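Exonuclease (Laribacter hongkongensis, PDB 3SYY) probably digests double-stranded DNA from the 5' toward the 3' end, as a magnesium-binding alkaline exonuclease of the PD-(D/E)XK clan. Local coordinates at residues T108-K114 against R147-V153. Numbering follows the deposited sequence.
With MG (magnesium ion), chain B.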
loop_
_atom_site.group_PDB
_atom_site.type_symbol
_atom_site.label_atom_id
_atom_site.label_comp_id
_atom_site.label_asym_id
_atom_site.label_seq_id
_atom_site.Cartn_x
_atom_site.Cartn_y
_atom_site.Cartn_z
ATOM N N THR A 108 -12.641 27.729 -29.310
ATOM C CA THR A 108 -11.260 27.284 -29.462
ATOM C C THR A 108 -10.572 26.777 -28.180
ATOM O O THR A 108 -9.392 26.509 -28.204
ATOM C CB THR A 108 -10.399 28.393 -30.065
ATOM O OG1 THR A 108 -10.267 29.437 -29.110
ATOM C CG2 THR A 108 -11.041 28.951 -31.389
ATOM N N GLY A 109 -11.287 26.699 -27.058
ATOM C CA GLY A 109 -10.595 26.354 -25.802
ATOM C C GLY A 109 -11.082 25.089 -25.137
ATOM O O GLY A 109 -11.959 24.416 -25.650
ATOM N N LEU A 110 -10.482 24.766 -23.971
ATOM C CA LEU A 110 -10.786 23.538 -23.273
ATOM C C LEU A 110 -10.653 23.858 -21.794
ATOM O O LEU A 110 -10.051 24.836 -21.463
ATOM C CB LEU A 110 -9.694 22.505 -23.613
ATOM C CG LEU A 110 -9.640 21.988 -25.065
ATOM C CD1 LEU A 110 -8.426 21.106 -25.253
ATOM C CD2 LEU A 110 -10.859 21.215 -25.350
ATOM N N ILE A 111 -11.189 23.001 -20.927
ATOM C CA ILE A 111 -10.884 23.090 -19.493
ATOM C C ILE A 111 -10.470 21.673 -19.045
ATOM O O ILE A 111 -11.049 20.700 -19.514
ATOM C CB ILE A 111 -12.107 23.619 -18.681
ATOM C CG1 ILE A 111 -11.856 23.596 -17.171
ATOM C CG2 ILE A 111 -13.377 22.882 -19.065
ATOM C CD1 ILE A 111 -12.936 24.310 -16.342
ATOM N N GLU A 112 -9.453 21.593 -18.198
ATOM C CA GLU A 112 -9.089 20.310 -17.517
ATOM C C GLU A 112 -9.111 20.693 -16.034
ATOM O O GLU A 112 -8.459 21.670 -15.645
ATOM C CB GLU A 112 -7.668 19.870 -17.901
ATOM C CG GLU A 112 -7.136 18.680 -16.972
ATOM C CD GLU A 112 -8.036 17.439 -17.068
ATOM O OE1 GLU A 112 -8.700 17.262 -18.130
ATOM O OE2 GLU A 112 -8.139 16.625 -16.063
ATOM N N ILE A 113 -9.902 19.968 -15.256
ATOM C CA ILE A 113 -10.114 20.240 -13.836
ATOM C C ILE A 113 -9.397 19.206 -12.937
ATOM O O ILE A 113 -9.536 17.981 -13.141
ATOM C CB ILE A 113 -11.612 20.160 -13.544
ATOM C CG1 ILE A 113 -12.376 21.296 -14.295
ATOM C CG2 ILE A 113 -11.909 20.231 -12.000
ATOM C CD1 ILE A 113 -13.877 21.110 -14.246
ATOM N N LYS A 114 -8.674 19.697 -11.924
ATOM C CA LYS A 114 -8.202 18.815 -10.848
ATOM C C LYS A 114 -8.856 19.226 -9.531
ATOM O O LYS A 114 -8.983 20.455 -9.219
ATOM C CB LYS A 114 -6.675 18.882 -10.729
ATOM C CG LYS A 114 -5.881 18.669 -12.016
ATOM C CD LYS A 114 -6.254 17.386 -12.739
ATOM C CE LYS A 114 -5.355 17.155 -13.994
ATOM N NZ LYS A 114 -5.882 15.918 -14.751
ATOM N N ARG A 147 -8.112 22.031 -30.661
ATOM C CA ARG A 147 -8.234 23.305 -29.934
ATOM C C ARG A 147 -6.929 24.002 -29.697
ATOM O O ARG A 147 -5.838 23.421 -29.866
ATOM C CB ARG A 147 -9.015 23.140 -28.639
ATOM C CG ARG A 147 -10.376 22.586 -28.893
ATOM C CD ARG A 147 -11.407 23.683 -28.829
ATOM N NE ARG A 147 -12.711 23.203 -29.258
ATOM C CZ ARG A 147 -13.862 23.723 -28.846
ATOM N NH1 ARG A 147 -13.860 24.688 -27.937
ATOM N NH2 ARG A 147 -15.008 23.258 -29.307
ATOM N N GLN A 148 -7.043 25.277 -29.318
ATOM C CA GLN A 148 -5.913 26.202 -29.313
ATOM C C GLN A 148 -5.337 26.482 -27.903
ATOM O O GLN A 148 -4.189 26.869 -27.764
ATOM C CB GLN A 148 -6.339 27.530 -30.002
ATOM C CG GLN A 148 -6.678 27.358 -31.487
ATOM C CD GLN A 148 -5.537 26.702 -32.293
ATOM O OE1 GLN A 148 -5.745 25.678 -32.927
ATOM N NE2 GLN A 148 -4.333 27.280 -32.242
ATOM N N TRP A 149 -6.134 26.268 -26.856
ATOM C CA TRP A 149 -5.621 26.381 -25.460
ATOM C C TRP A 149 -6.483 25.565 -24.525
ATOM O O TRP A 149 -7.582 25.164 -24.869
ATOM C CB TRP A 149 -5.644 27.859 -24.970
ATOM C CG TRP A 149 -6.965 28.557 -25.240
ATOM C CD1 TRP A 149 -7.276 29.369 -26.335
ATOM C CD2 TRP A 149 -8.145 28.547 -24.417
ATOM N NE1 TRP A 149 -8.565 29.841 -26.226
ATOM C CE2 TRP A 149 -9.111 29.381 -25.054
ATOM C CE3 TRP A 149 -8.458 27.976 -23.168
ATOM C CZ2 TRP A 149 -10.372 29.589 -24.523
ATOM C CZ3 TRP A 149 -9.722 28.185 -22.646
ATOM C CH2 TRP A 149 -10.660 28.994 -23.317
ATOM N N CYS A 150 -6.005 25.392 -23.297
ATOM C CA CYS A 150 -6.771 24.664 -22.274
ATOM C C CYS A 150 -6.498 25.409 -20.978
ATOM O O CYS A 150 -5.365 25.698 -20.647
ATOM C CB CYS A 150 -6.265 23.238 -22.125
ATOM S SG CYS A 150 -7.202 22.289 -20.870
ATOM N N ASP A 151 -7.568 25.752 -20.286
ATOM C CA ASP A 151 -7.454 26.392 -18.974
ATOM C C ASP A 151 -7.360 25.243 -17.948
ATOM O O ASP A 151 -8.236 24.401 -17.861
ATOM C CB ASP A 151 -8.724 27.191 -18.710
ATOM C CG ASP A 151 -8.614 28.660 -19.228
ATOM O OD1 ASP A 151 -7.476 29.116 -19.482
ATOM O OD2 ASP A 151 -9.664 29.305 -19.412
ATOM N N PHE A 152 -6.282 25.224 -17.214
ATOM C CA PHE A 152 -6.088 24.212 -16.187
ATOM C C PHE A 152 -6.656 24.777 -14.893
ATOM O O PHE A 152 -6.249 25.854 -14.477
ATOM C CB PHE A 152 -4.600 24.019 -16.028
ATOM C CG PHE A 152 -4.244 23.099 -14.890
ATOM C CD1 PHE A 152 -3.920 23.615 -13.629
ATOM C CD2 PHE A 152 -4.234 21.719 -15.082
ATOM C CE1 PHE A 152 -3.561 22.744 -12.556
ATOM C CE2 PHE A 152 -3.862 20.842 -14.027
ATOM C CZ PHE A 152 -3.569 21.361 -12.746
ATOM N N VAL A 153 -7.640 24.114 -14.310
ATOM C CA VAL A 153 -8.270 24.592 -13.070
ATOM C C VAL A 153 -7.892 23.594 -11.973
ATOM O O VAL A 153 -8.030 22.378 -12.192
ATOM C CB VAL A 153 -9.796 24.594 -13.221
ATOM C CG1 VAL A 153 -10.521 24.926 -11.854
ATOM C CG2 VAL A 153 -10.216 25.647 -14.318
HETATM MG MG MG B . -9.940 16.158 -14.693
HETATM O O HOH W 1 -8.605 14.603 -13.550
HETATM O O HOH W 2 -11.776 14.840 -14.852
#
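Val-153 O takes the N-H of Lys-114 at 2.8 Å, the shortest polar bond between the two strands. Three more bonds continue this parallel pairing: Val-153 N gives to Glu-112 O, Glu-112 N to Asp-151 O, and Asp-151 N to Leu-110 O. Beyond them Gln-148 N reaches Thr-108 O (2.9 Å). Past Glu-112 the Lys-114 chain, bent at chi2 (-53°), passes at about a right angle to Phe-152, with Lys-114 CG 3.6 Å from CE2 of the Phe-152 ring. Lys-114 NZ then meets Glu-112 OE2 at 2.7 Å in a salt bridge, from above the carboxylate plane, and also bonds Gln-137. Glu-112 OE2 is also bound by magnesium at 2.3 Å; Ile-113 O, Asp-102 and two waters are further ligands. Glu-112 belongs to a second magnesium site as well, with Ser-100. Glu-112 and Lys-114, alternate residues of one strand, match the (D/E)XK element of the PD-(D/E)XK nuclease fold, and strand 149-155, entered through helices 118-127 and 132-145, lies beside it in the central sheet. On the same face as Glu-112, Cys-150 SG packs against Leu-110 CB, with Met-138 and Met-142 of helix 132-145 above. On the other face of the sheet, Ile-111 CD1 touches Val-153 CG2 at 3.6 Å, next to Tyr-75 of helix 59-79. At the strand start the six-membered ring of Trp-149 lies flat on Gly-109, whose CA stands 3.3 Å from the ring centroid, a CH-pi contact. Arg-147 NH1 makes a weak bond to Gly-109 O and another bond to Gly-106 O.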